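Local coordinates for protein oxidoreductase, Gfo/Idh/MocA family (Vibrio cholerae, PDB 1XEA) that probably binds a nicotinamide nucleotide cofactor through its Rossmann domain and uses it to oxidise or reduce a substrate not yet identified, at residues 101-106 against 294-299; 149-154 against 165-170; 158-163 against 305-310; 187-192 against 197-202. All blocks are in the same frame, centred on the assembly; numbering follows the deposited sequence.

How the contacts relate
From the N terminus, helix 100-112 in the Rossmann part of the chain supplies the first half of contact 1, which closes only at 294-299 on the long helix 286-311. Within that span contact 2 opens on strand 146-152 and closes on helix 160-175. Contact 3 opens before contact 2 has closed, so the two cross, and it closes at 305-310, beyond contact 1, which it crosses as well. Contact 4 is the local hairpin 187-192 with 197-202, enclosed by the spans of contacts 1 and 3 and following contact 2 in series. Contact 1 ties the Rossmann region to the C-terminal helix 286-311; contacts 2 to 4 assemble two helices on the mixed sheet.

Contact 1. Residues 101-106 against 294-299; sequences QECENL and ASHQLA
The His-296 ring meets Cys-103 SG obliquely, 37° off the ring normal, while the Glu-104 carboxylate and the Gln-297 amide confront each other with their planes 75° apart. These two pairs join two helices of the two-domain Gfo/Idh/MocA fold: helix 100-112, within the Rossmann family region, and the long C-terminal helix 286-311. The backbones stay well apart, the closest CA atoms being those of Cys-103 and His-296 at 7.2 Å, so side chains alone span the gap.

Cys-103 SG lies 3.5 Å from His-296 CG and is equally near CB and CD2, resting against the root of the ring. It stands 3.9 Å from the His-296 ring centroid, a sulfur-aromatic contact. The imidazole is held at both nitrogens: ND1 bonds to Asn-292 O one turn earlier in its own helix, and NE2 to Leu-96 N, which is consistent with a proton on ND1. Those two bonds fix the ring's rotation and with it the surface offered to the sulfur. Ile-169 and Val-119 also touch this histidine.

The second pair is polar and lies nearer the solvent. Gln-297 has CG anti to its carbonyl carbon and an extended chain beyond, which carries the amide across to the other helix; there it crosses the Glu-104 side chain at about a right angle. Gln-297 NE2 donates to Glu-104 OE2 over 2.8 Å with a bent N-H...O angle of 136°, the acceptor lying near the amide plane and being approached on its anti side.

Contact 2. Residues 149-154 against 165-170; sequences WEKHRH and FDDFIH
Segment 149-154, at the end of strand 146-152, runs beside segment 165-170 of helix 160-175 with the CA atoms of Lys-151 and Phe-168 8.0 Å apart; Lys-151 reaches Asp-167 and His-170, Arg-153 reaches Asp-167. The helix is irregular here, with a wider pi-type turn at 165-168.

Asp-167 is the centre of a salt-bridge network. Arg-153 arrives from the opposite direction, its guanidinium nearly coplanar with the carboxylate (15° between planes), and NH1 meets Asp-167 OD2 edge-on at 2.6 Å. As a hydrogen bond this pair is weak, because the N-H points poorly at the oxygen (118°). Lys-151 extends from the strand with CG anti to the backbone N (chi1 -169°) and turns only at its last torsion; its NZ makes a long salt bridge of 3.9 Å to Asp-167 OD1. A further cation, Arg-217, bridges to OD2, so the buried carboxylate probably has its charge well compensated. Lower on the lysine, Lys-151 CD packs 4.3 Å from His-170 CB.

His-170 also touches Lys-94, in the Lys-Pro pair that probably corresponds to the family's EKP motif, consistent with a place near the cofactor and substrate site. Within the fold, strand 146-152 lies between strands 209-216 and 223-230 of the mixed sheet, Met-215 packs against both Lys-151 and Asp-167, and helix 286-311 covers Phe-165 and Ile-169 on helix 160-175.

Contact 3. Residues 158-163 against 305-310; sequences GDIRTF and QITQQV
Ile-160 places CG1 anti to its carbonyl carbon (chi1 -55°) and continues extended through chi2 (176°), which sends CD1 across to Ile-306 and Thr-307; Ile-306 answers with CG2, the branch lying anti to its own backbone N. The two isoleucines slide past each other in opposite directions, and the CD1 of Ile-160 comes 3.4 Å from the CG2 of Ile-306. That same CD1 sits 3.4 Å from the OG1 of Thr-307, whose side chain it passes at a slant. One methyl thus rests against two successive residues of helix 286-311, and Ile-160 buries more surface than any other residue here.

Ile-160 occupies the first turn of helix 160-175. Asp-159 is the N-cap: its OD2 accepts from Thr-162 N at 3.3 Å, approached from above the carboxylate plane, and its OD1 accepts from Thr-162 OG1 at 2.7 Å.

No direct hydrogen bond crosses between the segments, but one water bridges them. It donates to Thr-307 OG1 over 2.9 Å and accepts from Arg-161 NH2 over 3.3 Å, lying at the edge of the guanidinium and in its plane. Arg-161 NH1 is engaged in a salt bridge to Glu-300, and Thr-307 OG1 also bonds to Cys-303 O. The threonine hydroxyl is therefore turned to its own helix and to the water, while Ile-160 CD1 lies beside it. Between these segments the contact is thus apolar at Ile-160 and Ile-306 and water-bridged at its margin, while the Arg-161 to Glu-300 salt bridge links the same two helices directly.

Contact 4. Residues 187-192 against 197-202; sequences HLTYHM and LARLDV
Backbone hydrogen bonds bind Thr-189 to Asp-201 and His-191 to Arg-199 and Ala-198. Thr-189 and Asp-201 form an antiparallel hydrogen-bonded pair: Thr-189 N donates to Asp-201 O, and Asp-201 N returns a bond of 2.7 Å to Thr-189 O. Farther along, His-191 N donates to Arg-199 O at 3.0 Å, but His-191 O receives Ala-198 N at 2.9 Å, one residue earlier on the partner strand.

Ala-198 and Arg-199 both facing His-191 is a classic beta bulge, set in the hairpin of strands 186-193 and 196-206; the segments 187-192 and 197-202 run almost exactly antiparallel (177°). Strand 186-193 is outermost in this chain's mixed sheet.

Apolar contacts cover the face bearing Leu-188, Tyr-190, Met-192, Leu-197, Leu-200 and Val-202. Leu-200 CD1 touches Tyr-190 CB at 3.6 Å and Leu-188 CD2 at 3.8 Å. Tyr-190 CG stands between the backbone N and carbonyl carbon (chi1 61°), lifting the ring off the sheet toward helix 286-311, where OH bonds to Gln-309. Met-192, present as selenomethionine, curls so that SE lies 4.0 Å from Leu-197 CG. Phe-163 and Phe-168 of helix 160-175 pack on this face.

Charged and polar groups occupy the other face. One face of the Arg-199 guanidinium lies over the backbone at Tyr-190 and His-191, its exact placement doubtful because NH2 sits too close to Thr-189 CG2; NH1 forms a salt bridge of 2.6 Å with Asp-201 OD2. Leu-210 of the second subunit packs on Arg-199 and Asp-201, and His-187 stacks on His-187 of that subunit.

Contact 1. Residues 101-106 against 294-299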
# COMPACT_ATOMS: atom_id res chain seq x y z
N GLN A 101 -37.02 15.01 -18.70
CA GLN A 101 -38.44 15.22 -18.94
C GLN A 101 -39.24 14.06 -18.35
O GLN A 101 -40.14 14.27 -17.54
CB GLN A 101 -38.71 15.34 -20.44
CG GLN A 101 -40.17 15.61 -20.80
CD GLN A 101 -40.70 16.92 -20.21
OE1 GLN A 101 -40.30 18.01 -20.63
NE2 GLN A 101 -41.60 16.81 -19.24
N GLU A 102 -38.89 12.84 -18.75
CA GLU A 102 -39.57 11.64 -18.25
C GLU A 102 -39.48 11.60 -16.73
O GLU A 102 -40.45 11.27 -16.05
CB GLU A 102 -38.93 10.38 -18.84
CG GLU A 102 -38.96 10.34 -20.35
CD GLU A 102 -38.53 9.00 -20.93
OE1 GLU A 102 -39.27 8.01 -20.74
OE2 GLU A 102 -37.46 8.94 -21.56
N CYS A 103 -38.30 11.92 -16.22
CA CYS A 103 -38.07 11.93 -14.78
C CYS A 103 -39.06 12.88 -14.13
O CYS A 103 -39.75 12.51 -13.19
CB CYS A 103 -36.64 12.37 -14.46
SG CYS A 103 -35.37 11.09 -14.76
N GLU A 104 -39.11 14.10 -14.64
CA GLU A 104 -40.02 15.08 -14.08
C GLU A 104 -41.46 14.57 -14.15
O GLU A 104 -42.20 14.69 -13.17
CB GLU A 104 -39.87 16.41 -14.82
CG GLU A 104 -38.44 16.94 -14.78
CD GLU A 104 -38.26 18.17 -15.66
OE1 GLU A 104 -38.66 18.11 -16.84
OE2 GLU A 104 -37.71 19.18 -15.18
N ASN A 105 -41.84 13.98 -15.28
CA ASN A 105 -43.19 13.43 -15.45
C ASN A 105 -43.49 12.40 -14.35
O ASN A 105 -44.42 12.56 -13.57
CB ASN A 105 -43.35 12.76 -16.83
CG ASN A 105 -43.45 13.77 -17.97
OD1 ASN A 105 -44.21 14.74 -17.89
ND2 ASN A 105 -42.70 13.52 -19.04
N LEU A 106 -42.69 11.33 -14.32
CA LEU A 106 -42.85 10.27 -13.33
C LEU A 106 -42.97 10.78 -11.89
O LEU A 106 -43.77 10.26 -11.11
CB LEU A 106 -41.70 9.27 -13.45
CG LEU A 106 -41.75 8.40 -14.70
CD1 LEU A 106 -40.44 7.66 -14.89
CD2 LEU A 106 -42.91 7.43 -14.58
N ALA A 294 -32.72 16.49 -9.49
CA ALA A 294 -31.53 17.27 -9.78
C ALA A 294 -30.45 16.46 -10.51
O ALA A 294 -29.90 16.92 -11.52
CB ALA A 294 -30.98 17.86 -8.49
N SER A 295 -30.13 15.28 -10.00
CA SER A 295 -29.09 14.46 -10.63
C SER A 295 -29.43 14.05 -12.06
O SER A 295 -28.55 14.00 -12.93
CB SER A 295 -28.79 13.22 -9.78
OG SER A 295 -28.30 13.61 -8.51
N HIS A 296 -30.70 13.76 -12.31
CA HIS A 296 -31.10 13.40 -13.65
C HIS A 296 -31.20 14.67 -14.49
O HIS A 296 -30.90 14.65 -15.68
CB HIS A 296 -32.43 12.65 -13.66
CG HIS A 296 -32.34 11.26 -13.10
ND1 HIS A 296 -32.38 11.01 -11.74
CD2 HIS A 296 -32.18 10.06 -13.70
CE1 HIS A 296 -32.26 9.71 -11.54
NE2 HIS A 296 -32.14 9.11 -12.71
N GLN A 297 -31.60 15.78 -13.88
CA GLN A 297 -31.69 17.00 -14.66
C GLN A 297 -30.29 17.43 -15.05
O GLN A 297 -30.06 17.91 -16.16
CB GLN A 297 -32.42 18.09 -13.86
CG GLN A 297 -33.89 17.74 -13.56
CD GLN A 297 -34.59 18.78 -12.70
OE1 GLN A 297 -34.05 19.26 -11.70
NE2 GLN A 297 -35.82 19.12 -13.07
N LEU A 298 -29.33 17.24 -14.13
CA LEU A 298 -27.94 17.60 -14.39
C LEU A 298 -27.36 16.71 -15.50
O LEU A 298 -26.64 17.18 -16.39
CB LEU A 298 -27.11 17.44 -13.12
CG LEU A 298 -26.02 18.49 -12.84
CD1 LEU A 298 -24.96 17.82 -11.99
CD2 LEU A 298 -25.42 19.04 -14.12
N ALA A 299 -27.66 15.42 -15.43
CA ALA A 299 -27.18 14.48 -16.43
C ALA A 299 -27.68 14.92 -17.80
O ALA A 299 -26.95 14.88 -18.79
CB ALA A 299 -27.66 13.08 -16.12

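Contact 2. Residues 149-154 against 165-170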
# COMPACT_ATOMS: atom_id res chain seq x y z
N TRP A 149 -15.21 12.14 -6.44
CA TRP A 149 -15.57 10.77 -6.71
C TRP A 149 -15.03 10.39 -8.10
O TRP A 149 -15.44 10.95 -9.10
CB TRP A 149 -17.10 10.65 -6.67
CG TRP A 149 -17.57 9.26 -6.36
CD1 TRP A 149 -17.39 8.15 -7.13
CD2 TRP A 149 -18.24 8.83 -5.18
NE1 TRP A 149 -17.90 7.05 -6.50
CE2 TRP A 149 -18.44 7.44 -5.30
CE3 TRP A 149 -18.70 9.49 -4.03
CZ2 TRP A 149 -19.07 6.69 -4.31
CZ3 TRP A 149 -19.33 8.74 -3.05
CH2 TRP A 149 -19.51 7.36 -3.20
N GLU A 150 -14.08 9.46 -8.14
CA GLU A 150 -13.49 8.99 -9.39
C GLU A 150 -13.97 7.56 -9.66
O GLU A 150 -13.95 6.71 -8.77
CB GLU A 150 -11.96 8.99 -9.29
CG GLU A 150 -11.34 10.36 -9.04
CD GLU A 150 -9.81 10.33 -8.98
OE1 GLU A 150 -9.18 9.89 -9.97
OE2 GLU A 150 -9.25 10.74 -7.93
N LYS A 151 -14.39 7.30 -10.89
CA LYS A 151 -14.83 5.97 -11.27
C LYS A 151 -14.33 5.79 -12.68
O LYS A 151 -14.91 6.33 -13.62
CB LYS A 151 -16.35 5.86 -11.23
CG LYS A 151 -16.85 4.43 -11.36
CD LYS A 151 -18.37 4.37 -11.36
CE LYS A 151 -18.85 2.93 -11.28
NZ LYS A 151 -18.31 2.11 -12.40
N HIS A 152 -13.26 5.03 -12.84
CA HIS A 152 -12.66 4.82 -14.15
C HIS A 152 -12.80 3.39 -14.65
O HIS A 152 -13.01 2.47 -13.87
CB HIS A 152 -11.18 5.22 -14.12
CG HIS A 152 -10.90 6.55 -13.48
ND1 HIS A 152 -11.78 7.62 -13.55
CD2 HIS A 152 -9.83 7.01 -12.79
CE1 HIS A 152 -11.26 8.66 -12.93
NE2 HIS A 152 -10.08 8.32 -12.46
N ARG A 153 -12.71 3.24 -15.97
CA ARG A 153 -12.79 1.94 -16.65
C ARG A 153 -11.61 1.85 -17.60
O ARG A 153 -11.08 2.87 -18.05
CB ARG A 153 -14.07 1.81 -17.49
CG ARG A 153 -15.36 1.59 -16.72
CD ARG A 153 -15.93 0.19 -16.95
NE ARG A 153 -16.88 -0.18 -15.90
CZ ARG A 153 -18.02 0.46 -15.65
NH1 ARG A 153 -18.36 1.51 -16.39
NH2 ARG A 153 -18.81 0.06 -14.65
N HIS A 154 -11.22 0.63 -17.92
CA HIS A 154 -10.12 0.41 -18.85
C HIS A 154 -10.69 0.11 -20.24
O HIS A 154 -11.51 -0.80 -20.40
CB HIS A 154 -9.27 -0.77 -18.40
CG HIS A 154 -8.31 -1.25 -19.43
ND1 HIS A 154 -7.37 -0.42 -20.01
CD2 HIS A 154 -8.11 -2.48 -19.97
CE1 HIS A 154 -6.63 -1.12 -20.86
NE2 HIS A 154 -7.06 -2.37 -20.85
N PHE A 165 -26.02 8.71 -18.66
CA PHE A 165 -27.15 8.18 -17.92
C PHE A 165 -26.96 6.81 -17.29
O PHE A 165 -27.52 6.53 -16.24
CB PHE A 165 -28.41 8.19 -18.78
CG PHE A 165 -29.11 9.52 -18.80
CD1 PHE A 165 -28.63 10.57 -19.57
CD2 PHE A 165 -30.23 9.73 -18.01
CE1 PHE A 165 -29.26 11.81 -19.55
CE2 PHE A 165 -30.86 10.96 -17.99
CZ PHE A 165 -30.37 12.00 -18.76
N ASP A 166 -26.16 5.95 -17.92
CA ASP A 166 -25.98 4.62 -17.36
C ASP A 166 -24.69 4.40 -16.57
O ASP A 166 -24.46 3.31 -16.04
CB ASP A 166 -26.09 3.57 -18.46
CG ASP A 166 -27.42 3.63 -19.18
OD1 ASP A 166 -28.47 3.43 -18.53
OD2 ASP A 166 -27.42 3.88 -20.41
N ASP A 167 -23.86 5.43 -16.47
CA ASP A 167 -22.60 5.28 -15.76
C ASP A 167 -22.21 6.48 -14.92
O ASP A 167 -22.29 6.45 -13.69
CB ASP A 167 -21.50 4.97 -16.78
CG ASP A 167 -20.46 4.02 -16.24
OD1 ASP A 167 -20.65 3.50 -15.13
OD2 ASP A 167 -19.46 3.77 -16.95
N PHE A 168 -21.79 7.55 -15.60
CA PHE A 168 -21.36 8.79 -14.96
C PHE A 168 -22.33 9.26 -13.89
O PHE A 168 -21.95 9.93 -12.93
CB PHE A 168 -21.20 9.89 -16.00
CG PHE A 168 -20.54 11.12 -15.47
CD1 PHE A 168 -19.20 11.10 -15.10
CD2 PHE A 168 -21.26 12.30 -15.32
CE1 PHE A 168 -18.58 12.24 -14.59
CE2 PHE A 168 -20.65 13.46 -14.82
CZ PHE A 168 -19.30 13.43 -14.45
N ILE A 169 -23.60 8.89 -14.05
CA ILE A 169 -24.61 9.29 -13.09
C ILE A 169 -24.26 8.76 -11.71
O ILE A 169 -24.69 9.32 -10.71
CB ILE A 169 -26.00 8.79 -13.52
CG1 ILE A 169 -27.08 9.55 -12.75
CG2 ILE A 169 -26.11 7.29 -13.25
CD1 ILE A 169 -28.41 9.54 -13.44
N HIS A 170 -23.49 7.68 -11.65
CA HIS A 170 -23.11 7.12 -10.37
C HIS A 170 -22.26 8.14 -9.62
O HIS A 170 -22.67 8.65 -8.59
CB HIS A 170 -22.33 5.83 -10.55
CG HIS A 170 -23.19 4.61 -10.54
ND1 HIS A 170 -24.12 4.36 -9.56
CD2 HIS A 170 -23.27 3.56 -11.40
CE1 HIS A 170 -24.74 3.22 -9.81
NE2 HIS A 170 -24.24 2.71 -10.93

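Contact 3. Residues 158-163 against 305-310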
# COMPACT_ATOMS: atom_id res chain seq x y z
N GLY A 158 -17.70 5.12 -25.03
CA GLY A 158 -19.07 4.90 -25.47
C GLY A 158 -19.75 6.19 -25.88
O GLY A 158 -19.15 7.26 -25.83
N ASP A 159 -21.02 6.10 -26.26
CA ASP A 159 -21.77 7.28 -26.68
C ASP A 159 -22.19 8.13 -25.49
O ASP A 159 -22.57 7.61 -24.44
CB ASP A 159 -23.02 6.87 -27.44
CG ASP A 159 -24.05 6.25 -26.53
OD1 ASP A 159 -23.72 5.21 -25.92
OD2 ASP A 159 -25.17 6.82 -26.41
N ILE A 160 -22.16 9.44 -25.69
CA ILE A 160 -22.54 10.39 -24.66
C ILE A 160 -23.68 9.93 -23.78
O ILE A 160 -23.53 9.83 -22.57
CB ILE A 160 -22.91 11.72 -25.29
CG1 ILE A 160 -21.75 12.20 -26.17
CG2 ILE A 160 -23.24 12.74 -24.20
CD1 ILE A 160 -22.04 13.46 -26.92
N ARG A 161 -24.83 9.66 -24.39
CA ARG A 161 -26.00 9.24 -23.64
C ARG A 161 -25.73 8.11 -22.66
O ARG A 161 -25.78 8.32 -21.45
CB ARG A 161 -27.10 8.80 -24.60
CG ARG A 161 -27.84 9.96 -25.25
CD ARG A 161 -28.94 10.47 -24.35
NE ARG A 161 -29.03 11.91 -24.40
CZ ARG A 161 -29.99 12.61 -23.81
NH1 ARG A 161 -30.95 11.98 -23.13
NH2 ARG A 161 -29.99 13.94 -23.89
N THR A 162 -25.45 6.92 -23.17
CA THR A 162 -25.20 5.78 -22.31
C THR A 162 -24.18 6.09 -21.24
O THR A 162 -24.41 5.85 -20.06
CB THR A 162 -24.69 4.59 -23.12
OG1 THR A 162 -25.61 4.30 -24.18
CG2 THR A 162 -24.56 3.37 -22.22
N PHE A 163 -23.04 6.62 -21.67
CA PHE A 163 -21.95 6.97 -20.77
C PHE A 163 -22.46 7.80 -19.59
O PHE A 163 -22.13 7.51 -18.45
CB PHE A 163 -20.91 7.76 -21.56
CG PHE A 163 -19.66 8.11 -20.78
CD1 PHE A 163 -18.44 7.54 -21.14
CD2 PHE A 163 -19.68 9.09 -19.80
CE1 PHE A 163 -17.26 7.95 -20.54
CE2 PHE A 163 -18.50 9.50 -19.20
CZ PHE A 163 -17.29 8.94 -19.57
N GLN A 305 -25.04 19.86 -23.62
CA GLN A 305 -23.90 20.71 -23.90
C GLN A 305 -22.79 19.97 -24.68
O GLN A 305 -22.12 20.58 -25.51
CB GLN A 305 -23.34 21.30 -22.61
CG GLN A 305 -22.30 22.38 -22.87
CD GLN A 305 -21.84 23.06 -21.59
OE1 GLN A 305 -21.40 22.41 -20.65
NE2 GLN A 305 -21.91 24.39 -21.57
N ILE A 306 -22.61 18.68 -24.42
CA ILE A 306 -21.58 17.90 -25.11
C ILE A 306 -22.01 17.61 -26.56
O ILE A 306 -21.32 18.00 -27.50
CB ILE A 306 -21.29 16.54 -24.39
CG1 ILE A 306 -20.79 16.77 -22.97
CG2 ILE A 306 -20.22 15.77 -25.14
CD1 ILE A 306 -20.63 15.49 -22.16
N THR A 307 -23.13 16.92 -26.72
CA THR A 307 -23.65 16.59 -28.04
C THR A 307 -23.60 17.83 -28.94
O THR A 307 -23.21 17.74 -30.10
CB THR A 307 -25.10 16.09 -27.96
OG1 THR A 307 -25.15 14.89 -27.19
CG2 THR A 307 -25.65 15.82 -29.34
N GLN A 308 -24.01 18.97 -28.40
CA GLN A 308 -24.00 20.23 -29.14
C GLN A 308 -22.58 20.62 -29.50
O GLN A 308 -22.21 20.66 -30.67
CB GLN A 308 -24.60 21.35 -28.29
CG GLN A 308 -24.47 22.72 -28.95
CD GLN A 308 -24.09 23.82 -27.96
OE1 GLN A 308 -23.07 23.73 -27.27
NE2 GLN A 308 -24.91 24.87 -27.90
N GLN A 309 -21.78 20.91 -28.47
CA GLN A 309 -20.39 21.31 -28.66
C GLN A 309 -19.60 20.40 -29.59
O GLN A 309 -18.63 20.84 -30.20
CB GLN A 309 -19.69 21.41 -27.30
CG GLN A 309 -19.91 22.73 -26.61
CD GLN A 309 -19.38 22.75 -25.20
OE1 GLN A 309 -18.37 22.11 -24.88
NE2 GLN A 309 -20.05 23.50 -24.33
N VAL A 310 -20.01 19.15 -29.70
CA VAL A 310 -19.30 18.23 -30.57
C VAL A 310 -19.76 18.39 -32.00
O VAL A 310 -18.94 18.55 -32.91
CB VAL A 310 -19.51 16.78 -30.13
CG1 VAL A 310 -18.97 15.83 -31.18
CG2 VAL A 310 -18.80 16.54 -28.80
O HOH W 1 -27.83 14.83 -26.15

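Contact 4. Residues 187-192 against 197-202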
# COMPACT_ATOMS: atom_id res chain seq x y z
N HIS A 187 -17.93 23.63 -13.91
CA HIS A 187 -16.89 23.46 -14.91
C HIS A 187 -16.93 22.06 -15.50
O HIS A 187 -16.57 21.08 -14.85
CB HIS A 187 -15.52 23.72 -14.30
CG HIS A 187 -14.43 23.89 -15.30
ND1 HIS A 187 -13.33 23.06 -15.36
CD2 HIS A 187 -14.25 24.82 -16.27
CE1 HIS A 187 -12.53 23.47 -16.32
NE2 HIS A 187 -13.06 24.54 -16.89
N LEU A 188 -17.35 21.97 -16.75
CA LEU A 188 -17.46 20.71 -17.44
C LEU A 188 -16.26 20.50 -18.36
O LEU A 188 -15.86 21.42 -19.07
CB LEU A 188 -18.75 20.72 -18.25
CG LEU A 188 -19.36 19.40 -18.69
CD1 LEU A 188 -20.68 19.69 -19.38
CD2 LEU A 188 -18.43 18.66 -19.63
N THR A 189 -15.68 19.31 -18.32
CA THR A 189 -14.53 19.00 -19.15
C THR A 189 -14.68 17.59 -19.67
O THR A 189 -15.21 16.73 -18.98
CB THR A 189 -13.23 19.07 -18.33
OG1 THR A 189 -12.99 20.42 -17.93
CG2 THR A 189 -12.06 18.57 -19.13
N TYR A 190 -14.23 17.33 -20.89
CA TYR A 190 -14.35 15.98 -21.42
C TYR A 190 -13.40 15.76 -22.58
O TYR A 190 -12.69 16.68 -22.99
CB TYR A 190 -15.80 15.69 -21.84
CG TYR A 190 -16.32 16.59 -22.92
CD1 TYR A 190 -15.99 16.35 -24.26
CD2 TYR A 190 -17.10 17.71 -22.62
CE1 TYR A 190 -16.42 17.21 -25.26
CE2 TYR A 190 -17.53 18.57 -23.62
CZ TYR A 190 -17.19 18.32 -24.94
OH TYR A 190 -17.60 19.17 -25.94
N HIS A 191 -13.37 14.53 -23.07
CA HIS A 191 -12.52 14.16 -24.19
C HIS A 191 -13.24 13.11 -25.01
O HIS A 191 -13.88 12.21 -24.47
CB HIS A 191 -11.20 13.59 -23.71
CG HIS A 191 -10.27 13.18 -24.82
ND1 HIS A 191 -9.72 14.08 -25.71
CD2 HIS A 191 -9.77 11.96 -25.16
CE1 HIS A 191 -8.92 13.44 -26.54
NE2 HIS A 191 -8.93 12.16 -26.23
N MSE A 192 -13.13 13.23 -26.33
CA MSE A 192 -13.76 12.29 -27.23
C MSE A 192 -12.67 11.48 -27.93
O MSE A 192 -11.82 12.04 -28.60
CB MSE A 192 -14.59 13.04 -28.27
CG MSE A 192 -15.66 13.95 -27.69
SE MSE A 192 -17.23 13.01 -27.02
CE MSE A 192 -17.61 11.90 -28.56
N LEU A 197 -17.19 9.00 -26.17
CA LEU A 197 -16.80 9.77 -25.01
C LEU A 197 -15.82 8.89 -24.23
O LEU A 197 -16.16 7.76 -23.87
CB LEU A 197 -18.00 10.09 -24.12
CG LEU A 197 -17.98 11.46 -23.43
CD1 LEU A 197 -19.00 11.45 -22.32
CD2 LEU A 197 -16.60 11.77 -22.88
N ALA A 198 -14.62 9.41 -24.00
CA ALA A 198 -13.58 8.68 -23.28
C ALA A 198 -13.60 9.06 -21.80
O ALA A 198 -13.74 8.18 -20.95
CB ALA A 198 -12.21 8.98 -23.89
N ARG A 199 -13.48 10.35 -21.49
CA ARG A 199 -13.51 10.79 -20.10
C ARG A 199 -14.35 12.05 -19.92
O ARG A 199 -14.35 12.92 -20.79
CB ARG A 199 -12.11 11.05 -19.55
CG ARG A 199 -11.55 12.34 -20.03
CD ARG A 199 -10.50 12.90 -19.13
NE ARG A 199 -10.11 14.20 -19.66
CZ ARG A 199 -10.86 15.30 -19.58
NH1 ARG A 199 -12.04 15.26 -18.98
NH2 ARG A 199 -10.45 16.43 -20.14
N LEU A 200 -15.03 12.15 -18.78
CA LEU A 200 -15.89 13.28 -18.45
C LEU A 200 -15.55 13.77 -17.05
O LEU A 200 -15.39 12.97 -16.13
CB LEU A 200 -17.36 12.83 -18.50
CG LEU A 200 -18.44 13.88 -18.31
CD1 LEU A 200 -18.37 14.91 -19.42
CD2 LEU A 200 -19.80 13.21 -18.29
N ASP A 201 -15.44 15.08 -16.88
CA ASP A 201 -15.11 15.65 -15.58
C ASP A 201 -15.97 16.85 -15.23
O ASP A 201 -15.79 17.94 -15.79
CB ASP A 201 -13.64 16.05 -15.53
CG ASP A 201 -12.71 14.85 -15.54
OD1 ASP A 201 -12.87 13.96 -14.67
OD2 ASP A 201 -11.81 14.79 -16.40
N VAL A 202 -16.89 16.65 -14.30
CA VAL A 202 -17.78 17.72 -13.86
C VAL A 202 -17.42 18.14 -12.45
O VAL A 202 -17.38 17.33 -11.53
CB VAL A 202 -19.25 17.27 -13.88
CG1 VAL A 202 -20.13 18.36 -13.29
CG2 VAL A 202 -19.66 16.96 -15.31